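Probable chemoreceptor (Methyl-accepting chemotaxis) transmembrane protein (Rhizobium meliloti, PDB 6D8V) is a chemoreceptor whose sensory domain binds quaternary ammonium compounds such as 1,1-dimethyl-prolinium, probably relaying their presence across the membrane to steer chemotaxis. Local coordinates at residues Gln138-Glu143 with Gly169-Leu174; Glu220-Ala225 with Arg247-Phe252; Gly38-Gly43 with Ala52-Leu57; Arg191-Leu194 with Lys200-Ala203; Ala31-Met36 with Thr152-Pro157. All blocks are in the same frame, centred on the assembly; numbering follows the deposited sequence.

In the fold
Contact 1 holds the 1,1-dimethyl-prolinium site, and the others are placed around it along an elongated chain. Contact 5 lies about 13 Å away between centres and touches it: Ser153 links Tyr140 with Asp171, and Ala33 packs on Val170. Contact 3 continues along helix 2-45 from contact 5, about 14 Å off between centres; its Leu40 side chain is about 12 Å from the ligand. Contact 4 meets contact 1 on another side, where Pro139 and Leu174 pack on Leu202. It shares the four-stranded sheet with contact 2, about 12 Å distant between centres. Contacts 2 and 3, about 41 Å apart between centres, lie on opposite sides of the chain's centre.

Contact 1: residues Gln138-Glu143 with Gly169-Leu174; sequences QPYLAE and GVDISL. With PBE (1,1-dimethyl-prolinium), chain C.
Tyr140 and Asp171 reach toward each other beside the bound 1,1-dimethyl-prolinium but do not bond directly: Tyr140 OH stays 4.2 Å from Asp171 OD1, and Ser153 OG hydrogen-bonds to both, bridging them. The tyrosine leaves its backbone pointing away from the 169-174 strand. Its chi1 of 71° sets CG between the backbone N and the carbonyl carbon, and the long ring then brings the hydroxyl back to the ligand. There the ring presents its edge, roughly in plane, to the alpha carbon of the prolinium, with OH 3.5 Å from PBE CA, while the ring of Trp124 meets it at about 30°. On Asp171, OD1 is held by Ser153 OG and Trp72 NE1, and OD2 lies toward the ligand's N-methyl carbon CF. A quaternary nitrogen has no hydrogen to donate, so the attraction between these opposite charges is probably electrostatic. The ligand's own carboxylate is caught at its other end: Glu143 N gives PBE O a fairly straight hydrogen bond (2.7 Å, 162°), Gly144 N adds another, and the methyl of Ala142 lies 3.6 Å from PBE OXT. This is part of the ligand pocket of a PDC sensor domain of the Cache clan, to which Tyr102 and Phe116 also belong. Farther along, Pro139 CB packs on Leu174 CD2 at 4.0 Å. Strands 140-142 and 163-173 both pair with strand 149-160, while Val170 and Ile172 pack on helix 2-45 and Ser173 caps the start of helix 174-183.

Contact 2: residues Glu220-Ala225 with Arg247-Phe252; sequences ESVKDA and RVVYPF
Val249 supplies both of its methyl groups to the helix, one to each of two residues a turn apart. With chi1 at -42°, its CG1 stands anti to the carbonyl carbon and CG2 falls between the backbone N and that carbon. The fork therefore straddles the helix surface: CG1 meets Val222 CG2 at 4.1 Å, and CG2 lies against Ala225 CB. Val222 uses the branch next to its own backbone N, since a chi1 of 172° carries CG1 anti to that nitrogen. Ala225 has no such choice; its single methyl points toward the strand and also comes within 4.4 Å of Pro251 CD. Pro251 CG lies 3.8 Å from Ala225 O. Helix and strand run nearly parallel, 22° apart, with their axes 9.0 Å from each other. Helix 219-228 thus packs on one face of the antiparallel sheet of strands 191-195, 259-268, 243-254 and 232-239, where Val249 and Pro251 also touch Leu264 and Leu262; Val248, Tyr250 and Phe252 pack on helix 2-45 at the other face. Charged groups are paired off beside this layer, Arg247 with Asp266 and Lys223 with Glu213. Between helix and strand themselves the side chains that meet are all apolar, so the union rests on buried branched and small groups fitting together, with no polar bond to direct it.

Contact 3: residues Gly38-Gly43 with Ala52-Leu57; sequences GVLGRG and AGAINL
Val39 and Leu40, which face Leu57 and Ala54 here, ride on a helical turn closed by the shortest polar bond of the contact, Arg42 N to Gly38 O at 2.7 Å. On the other side the corresponding bond is Leu57 N to Gly53 O at 2.8 Å; Ala54 and Leu57, three residues apart, fall on one flank of the short helix. Nothing polar joins the two segments; they meet through two separate pairs of methyl groups. In the inner pair, Leu40 places CG anti to the carbonyl carbon (chi1 -70°), and a straight chi2 of 180° extends the chain across the gap. Its CD2 then touches Ala54 CB at 4.0 Å and passes 4.1 Å from Ala54 O. The small alanine side chain lets the backbones come near, with the Leu40 and Ala54 CA atoms 6.6 Å apart. Val39 and Leu57 make the outer pair, CG2 to CD1, also at 4.0 Å. This side is less buried than the Leu40 side. Leu57 has the same rotamer as Leu40, so the two leucines extend from opposite helices in a similar way. The contact closes the short connection between the end of helix 2-45 and helix 51-58: Gly43 bonds to Thr49 through the backbone, and Gly53 N hydrogen-bonds to Asp50 OD1. Beyond it, Ala54 leans on Tyr80 and Phe99, Ile55 O accepts from Trp103 of strand 101-105, and Leu57 O lies against Met36 farther back on the long helix.

Contact 4: residues Arg191-Leu194 with Lys200-Ala203; sequences RVYL and KWLA
Leu194 and Ala203 form an antiparallel hydrogen-bonded pair in which both backbone bonds measure 3.1 Å: Leu194 N to Ala203 O, and Ala203 N back to Leu194 O. Leu194 O takes a second donor, Leu202 N at 2.8 Å. Ala203 N approaches in the carbonyl plane on a lone pair, while Leu202 N is tilted 20° from it, so one buried oxygen is gripped by two successive amides. The side chains on this flank are closely fitted. Leu194 CB sits 4.0 Å from Ala203 CB, and with CG anti to the backbone N (chi1 -168°) its CD2 reaches Leu202 CD1 at 4.1 Å. Leu174, Leu177, Leu181 and Trp261 pack round the same residues. The Tyr193 flank is the more open one, Tyr193 being partly exposed, though Trp201 remains buried. There the indole of Trp201 meets Tyr193 CB with its edge, through CZ3 at 3.9 Å, and the two rings do not stack; Lys200 points away from the strand and packs on Gln138. Two residues, Leu202 and Ala203, thus face the single Leu194, a classic beta bulge, made where the chain turns a corner beside the outermost strand of the four-stranded sheet.

Contact 5: residues Ala31-Met36 with Thr152-Pro157; sequences AAARTM and TSIAYP
Tyr156 turns one face of its ring to the helix, and Arg34 CB sits almost exactly over its centre, 3.6 Å from the centroid and 8° off the normal: a CH-pi contact. Ala33 CB approaches the same ring obliquely, 3.9 Å from CD1. Arg34 has CG anti to the backbone N and stays extended as far as NE, which carries its methylenes obliquely across the ring face, CD reaching CE2 at 3.7 Å. The guanidinium plane ends up 30° from the ring plane, so the aliphatic stem makes most of the contact while the charged end lies at the exposed border. Deeper in, Ala33 CB touches Ile154 CG2 at 4.4 Å. The helical turn beneath is braced at Ala31 O, where Thr35 N and Thr35 OG1 (3.1 Å) arrive from opposite faces of the carbonyl plane. Strand 149-160, paired with strands 163-173, 135-136 and 140-142, belongs to the sheet of the PDC sensor domain. The long N-terminal helix 2-45 lies over this face, its axis 32° from the strand and 7.8 Å away: Ala33 also rests on Val170, Ile154 on Val26 and Ala30. Ser153, on the strand's other side, hydrogen-bonds to the pocket residues Tyr140 and Asp171.

Contact 1: residues Gln138-Glu143 with Gly169-Leu174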
# COMPACT_ATOMS: atom_id res chain seq x y z
N GLN A 138 4.90 2.28 -4.69
CA GLN A 138 5.66 3.07 -3.73
C GLN A 138 4.72 4.08 -3.10
O GLN A 138 3.74 4.51 -3.71
CB GLN A 138 6.84 3.78 -4.41
CG GLN A 138 7.98 2.86 -4.82
CD GLN A 138 8.75 2.29 -3.64
OE1 GLN A 138 8.58 2.73 -2.51
NE2 GLN A 138 9.60 1.30 -3.91
N PRO A 139 5.00 4.48 -1.86
CA PRO A 139 4.10 5.41 -1.18
C PRO A 139 3.96 6.71 -1.95
O PRO A 139 4.95 7.29 -2.41
CB PRO A 139 4.77 5.61 0.19
CG PRO A 139 6.18 5.22 -0.02
CD PRO A 139 6.17 4.14 -1.04
N TYR A 140 2.71 7.14 -2.12
CA TYR A 140 2.42 8.34 -2.89
C TYR A 140 1.25 9.07 -2.24
O TYR A 140 0.44 8.46 -1.53
CB TYR A 140 2.10 8.02 -4.36
CG TYR A 140 0.75 7.35 -4.53
CD1 TYR A 140 0.60 5.99 -4.30
CD2 TYR A 140 -0.37 8.07 -4.91
CE1 TYR A 140 -0.62 5.36 -4.45
CE2 TYR A 140 -1.60 7.46 -5.06
CZ TYR A 140 -1.72 6.11 -4.83
OH TYR A 140 -2.94 5.49 -4.98
N LEU A 141 1.18 10.37 -2.50
CA LEU A 141 0.10 11.19 -2.00
C LEU A 141 -1.11 11.07 -2.93
O LEU A 141 -1.03 11.44 -4.11
CB LEU A 141 0.54 12.65 -1.90
CG LEU A 141 -0.60 13.65 -1.70
CD1 LEU A 141 -1.31 13.39 -0.38
CD2 LEU A 141 -0.14 15.11 -1.77
N ALA A 142 -2.22 10.56 -2.40
CA ALA A 142 -3.43 10.33 -3.17
C ALA A 142 -4.16 11.64 -3.49
O ALA A 142 -4.20 12.56 -2.67
CB ALA A 142 -4.37 9.39 -2.42
N GLU A 143 -4.77 11.68 -4.69
CA GLU A 143 -5.48 12.86 -5.20
C GLU A 143 -6.96 12.88 -4.83
O GLU A 143 -7.46 13.88 -4.34
CB GLU A 143 -5.36 12.93 -6.73
CG GLU A 143 -6.46 13.79 -7.38
CD GLU A 143 -6.53 13.64 -8.89
OE1 GLU A 143 -5.56 13.10 -9.47
OE2 GLU A 143 -7.55 14.06 -9.49
N GLY A 169 -8.06 -1.48 -7.70
CA GLY A 169 -7.11 -1.60 -6.61
C GLY A 169 -7.70 -1.16 -5.28
O GLY A 169 -8.81 -0.64 -5.20
N VAL A 170 -6.90 -1.36 -4.23
CA VAL A 170 -7.26 -1.07 -2.85
C VAL A 170 -6.13 -0.25 -2.23
O VAL A 170 -4.98 -0.34 -2.66
CB VAL A 170 -7.50 -2.40 -2.09
CG1 VAL A 170 -7.61 -2.18 -0.60
CG2 VAL A 170 -8.73 -3.08 -2.63
N ASP A 171 -6.45 0.54 -1.21
CA ASP A 171 -5.46 1.45 -0.63
C ASP A 171 -5.20 1.14 0.84
O ASP A 171 -6.11 0.76 1.58
CB ASP A 171 -5.88 2.93 -0.75
CG ASP A 171 -6.12 3.34 -2.17
OD1 ASP A 171 -5.52 2.72 -3.09
OD2 ASP A 171 -6.90 4.29 -2.38
N ILE A 172 -3.95 1.32 1.24
CA ILE A 172 -3.52 1.25 2.64
C ILE A 172 -2.92 2.60 2.98
O ILE A 172 -1.88 2.98 2.42
CB ILE A 172 -2.51 0.13 2.88
CG1 ILE A 172 -3.04 -1.21 2.37
CG2 ILE A 172 -2.17 0.04 4.35
CD1 ILE A 172 -2.11 -2.39 2.64
N SER A 173 -3.58 3.33 3.87
CA SER A 173 -3.06 4.62 4.28
C SER A 173 -1.79 4.43 5.10
O SER A 173 -1.66 3.48 5.87
CB SER A 173 -4.10 5.38 5.10
OG SER A 173 -4.14 4.92 6.44
N LEU A 174 -0.83 5.34 4.91
CA LEU A 174 0.39 5.24 5.69
C LEU A 174 0.12 5.36 7.18
O LEU A 174 0.93 4.89 7.99
CB LEU A 174 1.39 6.30 5.23
CG LEU A 174 2.46 5.89 4.22
CD1 LEU A 174 1.93 4.91 3.22
CD2 LEU A 174 3.01 7.12 3.51
N PBE C . -6.52 6.59 -5.98
CD PBE C . -6.14 5.50 -6.59
CA PBE C . -5.38 7.54 -6.33
CB PBE C . -5.17 7.23 -7.86
CG PBE C . -5.46 6.01 -7.99
CE PBE C . -7.81 7.05 -6.52
CF PBE C . -6.59 6.37 -4.52
C PBE C . -5.61 8.94 -6.09
O PBE C . -4.86 9.79 -6.66
OXT PBE C . -6.52 9.34 -5.31

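Contact 2: residues Glu220-Ala225 with Arg247-Phe252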
# COMPACT_ATOMS: atom_id res chain seq x y z
N GLU A 220 23.89 2.03 3.56
CA GLU A 220 24.35 0.97 2.66
C GLU A 220 23.84 -0.39 3.10
O GLU A 220 23.49 -1.23 2.26
CB GLU A 220 25.88 0.98 2.56
CG GLU A 220 26.43 1.80 1.40
CD GLU A 220 26.30 1.09 0.06
OE1 GLU A 220 26.02 -0.13 0.05
OE2 GLU A 220 26.48 1.75 -0.98
N SER A 221 23.79 -0.64 4.41
CA SER A 221 23.27 -1.92 4.88
C SER A 221 21.81 -2.09 4.49
O SER A 221 21.38 -3.18 4.13
CB SER A 221 23.46 -2.04 6.39
OG SER A 221 24.84 -2.24 6.70
N VAL A 222 21.02 -1.00 4.54
CA VAL A 222 19.65 -1.06 4.04
C VAL A 222 19.62 -1.50 2.59
O VAL A 222 18.87 -2.41 2.21
CB VAL A 222 18.96 0.31 4.22
CG1 VAL A 222 17.61 0.32 3.54
CG2 VAL A 222 18.81 0.63 5.70
N LYS A 223 20.45 -0.88 1.74
CA LYS A 223 20.53 -1.28 0.34
C LYS A 223 20.99 -2.73 0.19
O LYS A 223 20.50 -3.45 -0.70
CB LYS A 223 21.47 -0.34 -0.42
CG LYS A 223 21.02 1.13 -0.38
CD LYS A 223 19.55 1.28 -0.77
CE LYS A 223 19.03 2.71 -0.57
NZ LYS A 223 17.56 2.80 -0.81
N ASP A 224 21.90 -3.18 1.06
CA ASP A 224 22.37 -4.57 0.99
C ASP A 224 21.35 -5.54 1.55
O ASP A 224 21.15 -6.63 0.99
CB ASP A 224 23.70 -4.71 1.72
CG ASP A 224 24.81 -3.92 1.06
OD1 ASP A 224 24.70 -3.69 -0.16
OD2 ASP A 224 25.77 -3.53 1.75
N ALA A 225 20.69 -5.19 2.66
CA ALA A 225 19.58 -6.01 3.13
C ALA A 225 18.51 -6.14 2.06
O ALA A 225 17.99 -7.24 1.81
CB ALA A 225 18.98 -5.41 4.41
N ARG A 247 19.84 -0.25 14.99
CA ARG A 247 18.79 -0.36 13.99
C ARG A 247 18.93 -1.71 13.31
O ARG A 247 19.92 -1.97 12.63
CB ARG A 247 18.88 0.77 12.97
CG ARG A 247 17.78 0.75 11.92
CD ARG A 247 16.75 1.86 12.14
NE ARG A 247 17.24 3.16 11.68
CZ ARG A 247 16.75 4.33 12.09
NH1 ARG A 247 15.77 4.36 12.97
NH2 ARG A 247 17.25 5.46 11.61
N VAL A 248 17.94 -2.58 13.50
CA VAL A 248 17.88 -3.86 12.80
C VAL A 248 16.90 -3.73 11.64
O VAL A 248 15.77 -3.26 11.82
CB VAL A 248 17.47 -5.00 13.75
CG1 VAL A 248 17.23 -6.26 12.96
CG2 VAL A 248 18.53 -5.23 14.80
N VAL A 249 17.33 -4.15 10.46
CA VAL A 249 16.50 -4.12 9.26
C VAL A 249 16.13 -5.55 8.91
O VAL A 249 16.97 -6.45 8.95
CB VAL A 249 17.22 -3.41 8.10
CG1 VAL A 249 17.92 -2.17 8.60
CG2 VAL A 249 18.22 -4.34 7.45
N TYR A 250 14.86 -5.76 8.57
CA TYR A 250 14.32 -7.11 8.37
C TYR A 250 13.45 -7.10 7.12
O TYR A 250 12.27 -6.73 7.16
CB TYR A 250 13.52 -7.55 9.60
CG TYR A 250 13.14 -9.01 9.65
CD1 TYR A 250 14.00 -9.95 10.22
CD2 TYR A 250 11.91 -9.45 9.18
CE1 TYR A 250 13.65 -11.29 10.29
CE2 TYR A 250 11.55 -10.78 9.24
CZ TYR A 250 12.42 -11.70 9.79
OH TYR A 250 12.05 -13.04 9.85
N PRO A 251 14.02 -7.49 5.97
CA PRO A 251 13.20 -7.63 4.76
C PRO A 251 12.22 -8.78 4.90
O PRO A 251 12.48 -9.76 5.62
CB PRO A 251 14.23 -7.91 3.66
CG PRO A 251 15.44 -8.39 4.37
CD PRO A 251 15.45 -7.71 5.71
N PHE A 252 11.09 -8.65 4.22
CA PHE A 252 10.09 -9.71 4.18
C PHE A 252 9.23 -9.54 2.94
O PHE A 252 8.82 -8.43 2.62
CB PHE A 252 9.23 -9.72 5.45
CG PHE A 252 8.36 -8.50 5.60
CD1 PHE A 252 8.90 -7.31 6.05
CD2 PHE A 252 7.02 -8.55 5.28
CE1 PHE A 252 8.11 -6.19 6.19
CE2 PHE A 252 6.22 -7.43 5.42
CZ PHE A 252 6.77 -6.25 5.88

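Contact 3: residues Gly38-Gly43 with Ala52-Leu57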
# COMPACT_ATOMS: atom_id res chain seq x y z
N GLY A 38 -11.97 -9.41 -10.55
CA GLY A 38 -12.68 -10.46 -11.25
C GLY A 38 -14.15 -10.13 -11.45
O GLY A 38 -14.66 -10.19 -12.58
N VAL A 39 -14.85 -9.79 -10.37
CA VAL A 39 -16.29 -9.54 -10.49
C VAL A 39 -16.55 -8.33 -11.38
O VAL A 39 -17.57 -8.28 -12.09
CB VAL A 39 -16.96 -9.37 -9.11
CG1 VAL A 39 -16.00 -9.75 -8.00
CG2 VAL A 39 -17.47 -7.95 -8.93
N LEU A 40 -15.65 -7.35 -11.38
CA LEU A 40 -15.79 -6.24 -12.32
C LEU A 40 -15.56 -6.70 -13.75
O LEU A 40 -16.26 -6.26 -14.67
CB LEU A 40 -14.84 -5.10 -11.94
CG LEU A 40 -15.17 -4.33 -10.67
CD1 LEU A 40 -14.15 -3.21 -10.39
CD2 LEU A 40 -16.59 -3.76 -10.72
N GLY A 41 -14.59 -7.60 -13.96
CA GLY A 41 -14.33 -8.16 -15.27
C GLY A 41 -15.42 -9.09 -15.77
O GLY A 41 -15.97 -8.88 -16.86
N ARG A 42 -15.74 -10.13 -15.00
CA ARG A 42 -16.83 -11.02 -15.40
C ARG A 42 -18.14 -10.26 -15.54
O ARG A 42 -18.91 -10.50 -16.48
CB ARG A 42 -16.98 -12.18 -14.40
CG ARG A 42 -16.09 -13.42 -14.66
CD ARG A 42 -16.77 -14.76 -14.23
NE ARG A 42 -17.34 -15.50 -15.36
CZ ARG A 42 -16.64 -16.29 -16.18
NH1 ARG A 42 -15.33 -16.42 -16.00
NH2 ARG A 42 -17.24 -16.92 -17.19
N GLY A 43 -18.42 -9.33 -14.62
CA GLY A 43 -19.61 -8.50 -14.75
C GLY A 43 -19.65 -7.71 -16.04
O GLY A 43 -20.74 -7.36 -16.51
N ALA A 52 -23.46 1.89 -13.42
CA ALA A 52 -23.98 2.28 -12.11
C ALA A 52 -23.66 1.22 -11.07
O ALA A 52 -23.13 1.53 -9.99
CB ALA A 52 -25.49 2.52 -12.20
N GLY A 53 -23.96 -0.04 -11.38
CA GLY A 53 -23.73 -1.12 -10.43
C GLY A 53 -22.27 -1.36 -10.12
O GLY A 53 -21.92 -1.75 -9.00
N ALA A 54 -21.39 -1.16 -11.11
CA ALA A 54 -19.96 -1.29 -10.82
C ALA A 54 -19.58 -0.42 -9.63
O ALA A 54 -18.79 -0.85 -8.77
CB ALA A 54 -19.13 -0.91 -12.05
N ILE A 55 -20.14 0.78 -9.53
CA ILE A 55 -19.90 1.63 -8.36
C ILE A 55 -20.47 0.99 -7.10
O ILE A 55 -19.79 0.90 -6.08
CB ILE A 55 -20.46 3.05 -8.59
CG1 ILE A 55 -19.57 3.82 -9.57
CG2 ILE A 55 -20.54 3.80 -7.27
CD1 ILE A 55 -20.21 4.09 -10.91
N ASN A 56 -21.73 0.53 -7.16
CA ASN A 56 -22.31 -0.18 -6.02
C ASN A 56 -21.37 -1.27 -5.52
O ASN A 56 -20.99 -1.30 -4.34
CB ASN A 56 -23.67 -0.77 -6.40
CG ASN A 56 -24.37 -1.46 -5.23
OD1 ASN A 56 -24.10 -1.16 -4.07
ND2 ASN A 56 -25.28 -2.37 -5.54
N LEU A 57 -20.97 -2.19 -6.41
CA LEU A 57 -20.17 -3.33 -5.99
C LEU A 57 -18.82 -2.89 -5.42
O LEU A 57 -18.31 -3.51 -4.49
CB LEU A 57 -19.95 -4.28 -7.17
CG LEU A 57 -21.20 -4.85 -7.82
CD1 LEU A 57 -20.84 -5.76 -8.98
CD2 LEU A 57 -22.06 -5.57 -6.80

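Contact 4: residues Arg191-Leu194 with Lys200-Ala203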
# COMPACT_ATOMS: atom_id res chain seq x y z
N ARG A 191 11.27 1.23 19.26
CA ARG A 191 10.39 1.68 18.20
C ARG A 191 10.55 0.78 16.99
O ARG A 191 11.65 0.28 16.72
CB ARG A 191 10.68 3.16 17.85
CG ARG A 191 10.58 4.12 19.04
CD ARG A 191 9.12 4.35 19.45
NE ARG A 191 8.93 4.28 20.90
CZ ARG A 191 8.82 5.33 21.70
NH1 ARG A 191 8.86 6.57 21.21
NH2 ARG A 191 8.65 5.15 23.01
N VAL A 192 9.46 0.55 16.27
CA VAL A 192 9.54 -0.20 15.02
C VAL A 192 9.03 0.71 13.91
O VAL A 192 8.08 1.48 14.09
CB VAL A 192 8.77 -1.55 15.06
CG1 VAL A 192 8.82 -2.17 16.46
CG2 VAL A 192 7.33 -1.42 14.55
N TYR A 193 9.71 0.64 12.77
CA TYR A 193 9.37 1.43 11.60
C TYR A 193 9.30 0.49 10.41
O TYR A 193 9.38 -0.73 10.56
CB TYR A 193 10.39 2.57 11.42
CG TYR A 193 10.41 3.49 12.61
CD1 TYR A 193 9.30 4.27 12.92
CD2 TYR A 193 11.52 3.57 13.45
CE1 TYR A 193 9.29 5.10 14.01
CE2 TYR A 193 11.51 4.42 14.55
CZ TYR A 193 10.40 5.18 14.83
OH TYR A 193 10.37 6.04 15.91
N LEU A 194 9.14 1.04 9.22
CA LEU A 194 8.85 0.23 8.04
C LEU A 194 9.29 0.96 6.78
O LEU A 194 8.90 2.12 6.57
CB LEU A 194 7.36 -0.09 7.97
CG LEU A 194 6.92 -1.16 6.97
CD1 LEU A 194 7.37 -2.55 7.43
CD2 LEU A 194 5.41 -1.10 6.81
N LYS A 200 11.98 3.62 0.79
CA LYS A 200 11.25 4.81 1.18
C LYS A 200 10.56 4.56 2.52
O LYS A 200 10.22 3.42 2.86
CB LYS A 200 10.21 5.18 0.11
CG LYS A 200 10.70 5.22 -1.33
CD LYS A 200 10.89 6.66 -1.79
CE LYS A 200 10.84 6.80 -3.32
NZ LYS A 200 9.55 6.29 -3.89
N TRP A 201 10.35 5.64 3.29
CA TRP A 201 9.73 5.55 4.61
C TRP A 201 8.23 5.33 4.47
O TRP A 201 7.53 6.18 3.90
CB TRP A 201 10.00 6.81 5.43
CG TRP A 201 11.38 6.95 5.99
CD1 TRP A 201 12.43 7.62 5.42
CD2 TRP A 201 11.86 6.45 7.24
NE1 TRP A 201 13.54 7.57 6.24
CE2 TRP A 201 13.22 6.85 7.37
CE3 TRP A 201 11.28 5.70 8.28
CZ2 TRP A 201 14.00 6.52 8.48
CZ3 TRP A 201 12.06 5.38 9.38
CH2 TRP A 201 13.40 5.79 9.47
N LEU A 202 7.74 4.19 5.00
CA LEU A 202 6.32 3.88 5.10
C LEU A 202 5.77 4.20 6.49
O LEU A 202 4.61 4.62 6.62
CB LEU A 202 6.08 2.41 4.77
CG LEU A 202 6.23 2.03 3.31
CD1 LEU A 202 5.89 0.57 3.12
CD2 LEU A 202 5.32 2.90 2.48
N ALA A 203 6.60 3.98 7.51
CA ALA A 203 6.29 4.34 8.89
C ALA A 203 7.58 4.81 9.51
O ALA A 203 8.55 4.04 9.57
CB ALA A 203 5.69 3.16 9.66

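Contact 5: residues Ala31-Met36 with Thr152-Pro157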
# COMPACT_ATOMS: atom_id res chain seq x y z
N ALA A 31 -5.88 -10.21 -2.02
CA ALA A 31 -6.90 -11.17 -2.43
C ALA A 31 -8.25 -10.49 -2.65
O ALA A 31 -8.96 -10.82 -3.61
CB ALA A 31 -7.04 -12.26 -1.38
N ALA A 32 -8.62 -9.56 -1.77
CA ALA A 32 -9.87 -8.82 -1.96
C ALA A 32 -9.82 -7.95 -3.20
O ALA A 32 -10.83 -7.79 -3.89
CB ALA A 32 -10.18 -7.98 -0.72
N ALA A 33 -8.66 -7.37 -3.51
CA ALA A 33 -8.53 -6.61 -4.75
C ALA A 33 -8.67 -7.52 -5.96
O ALA A 33 -9.43 -7.24 -6.89
CB ALA A 33 -7.20 -5.84 -4.77
N ARG A 34 -7.94 -8.65 -5.97
CA ARG A 34 -8.00 -9.56 -7.11
C ARG A 34 -9.42 -10.10 -7.32
O ARG A 34 -9.89 -10.19 -8.46
CB ARG A 34 -7.01 -10.72 -6.93
CG ARG A 34 -7.00 -11.72 -8.08
CD ARG A 34 -5.82 -12.70 -8.03
NE ARG A 34 -5.72 -13.49 -9.26
CZ ARG A 34 -4.71 -14.30 -9.56
NH1 ARG A 34 -3.68 -14.43 -8.73
NH2 ARG A 34 -4.72 -14.98 -10.70
N THR A 35 -10.11 -10.46 -6.24
CA THR A 35 -11.51 -10.86 -6.36
C THR A 35 -12.34 -9.75 -7.00
O THR A 35 -13.12 -10.01 -7.92
CB THR A 35 -12.08 -11.21 -4.99
OG1 THR A 35 -11.50 -12.43 -4.52
CG2 THR A 35 -13.59 -11.37 -5.07
N MET A 36 -12.20 -8.52 -6.52
CA MET A 36 -12.97 -7.41 -7.08
C MET A 36 -12.66 -7.21 -8.56
O MET A 36 -13.57 -7.05 -9.37
CB MET A 36 -12.70 -6.13 -6.29
CG MET A 36 -13.54 -4.95 -6.75
SD MET A 36 -15.28 -5.17 -6.33
CE MET A 36 -15.19 -5.10 -4.55
N THR A 152 -0.31 3.61 0.09
CA THR A 152 0.18 2.66 -0.89
C THR A 152 -1.01 1.91 -1.48
O THR A 152 -2.01 1.68 -0.80
CB THR A 152 1.15 1.65 -0.26
OG1 THR A 152 1.72 0.83 -1.28
CG2 THR A 152 0.41 0.77 0.74
N SER A 153 -0.90 1.53 -2.76
CA SER A 153 -2.04 0.96 -3.47
C SER A 153 -1.71 -0.42 -4.03
O SER A 153 -0.67 -0.62 -4.67
CB SER A 153 -2.49 1.88 -4.60
OG SER A 153 -3.13 3.01 -4.07
N ILE A 154 -2.62 -1.37 -3.79
CA ILE A 154 -2.56 -2.71 -4.35
C ILE A 154 -3.53 -2.73 -5.52
O ILE A 154 -4.74 -2.55 -5.35
CB ILE A 154 -2.89 -3.77 -3.30
CG1 ILE A 154 -1.83 -3.74 -2.21
CG2 ILE A 154 -2.97 -5.15 -3.91
CD1 ILE A 154 -2.10 -4.68 -1.06
N ALA A 155 -3.00 -2.94 -6.73
CA ALA A 155 -3.81 -2.84 -7.94
C ALA A 155 -3.67 -4.11 -8.76
O ALA A 155 -2.61 -4.74 -8.80
CB ALA A 155 -3.40 -1.63 -8.79
N TYR A 156 -4.77 -4.48 -9.42
CA TYR A 156 -4.87 -5.67 -10.24
C TYR A 156 -5.48 -5.31 -11.59
O TYR A 156 -6.32 -4.40 -11.67
CB TYR A 156 -5.74 -6.74 -9.57
CG TYR A 156 -4.95 -7.70 -8.70
CD1 TYR A 156 -4.74 -7.42 -7.36
CD2 TYR A 156 -4.43 -8.88 -9.23
CE1 TYR A 156 -4.02 -8.30 -6.57
CE2 TYR A 156 -3.71 -9.75 -8.44
CZ TYR A 156 -3.50 -9.46 -7.11
OH TYR A 156 -2.78 -10.32 -6.32
N PRO A 157 -5.08 -5.99 -12.65
CA PRO A 157 -5.72 -5.77 -13.95
C PRO A 157 -7.13 -6.33 -13.95
O PRO A 157 -7.39 -7.42 -13.43
CB PRO A 157 -4.82 -6.52 -14.94
CG PRO A 157 -3.54 -6.77 -14.19
CD PRO A 157 -3.91 -6.89 -12.75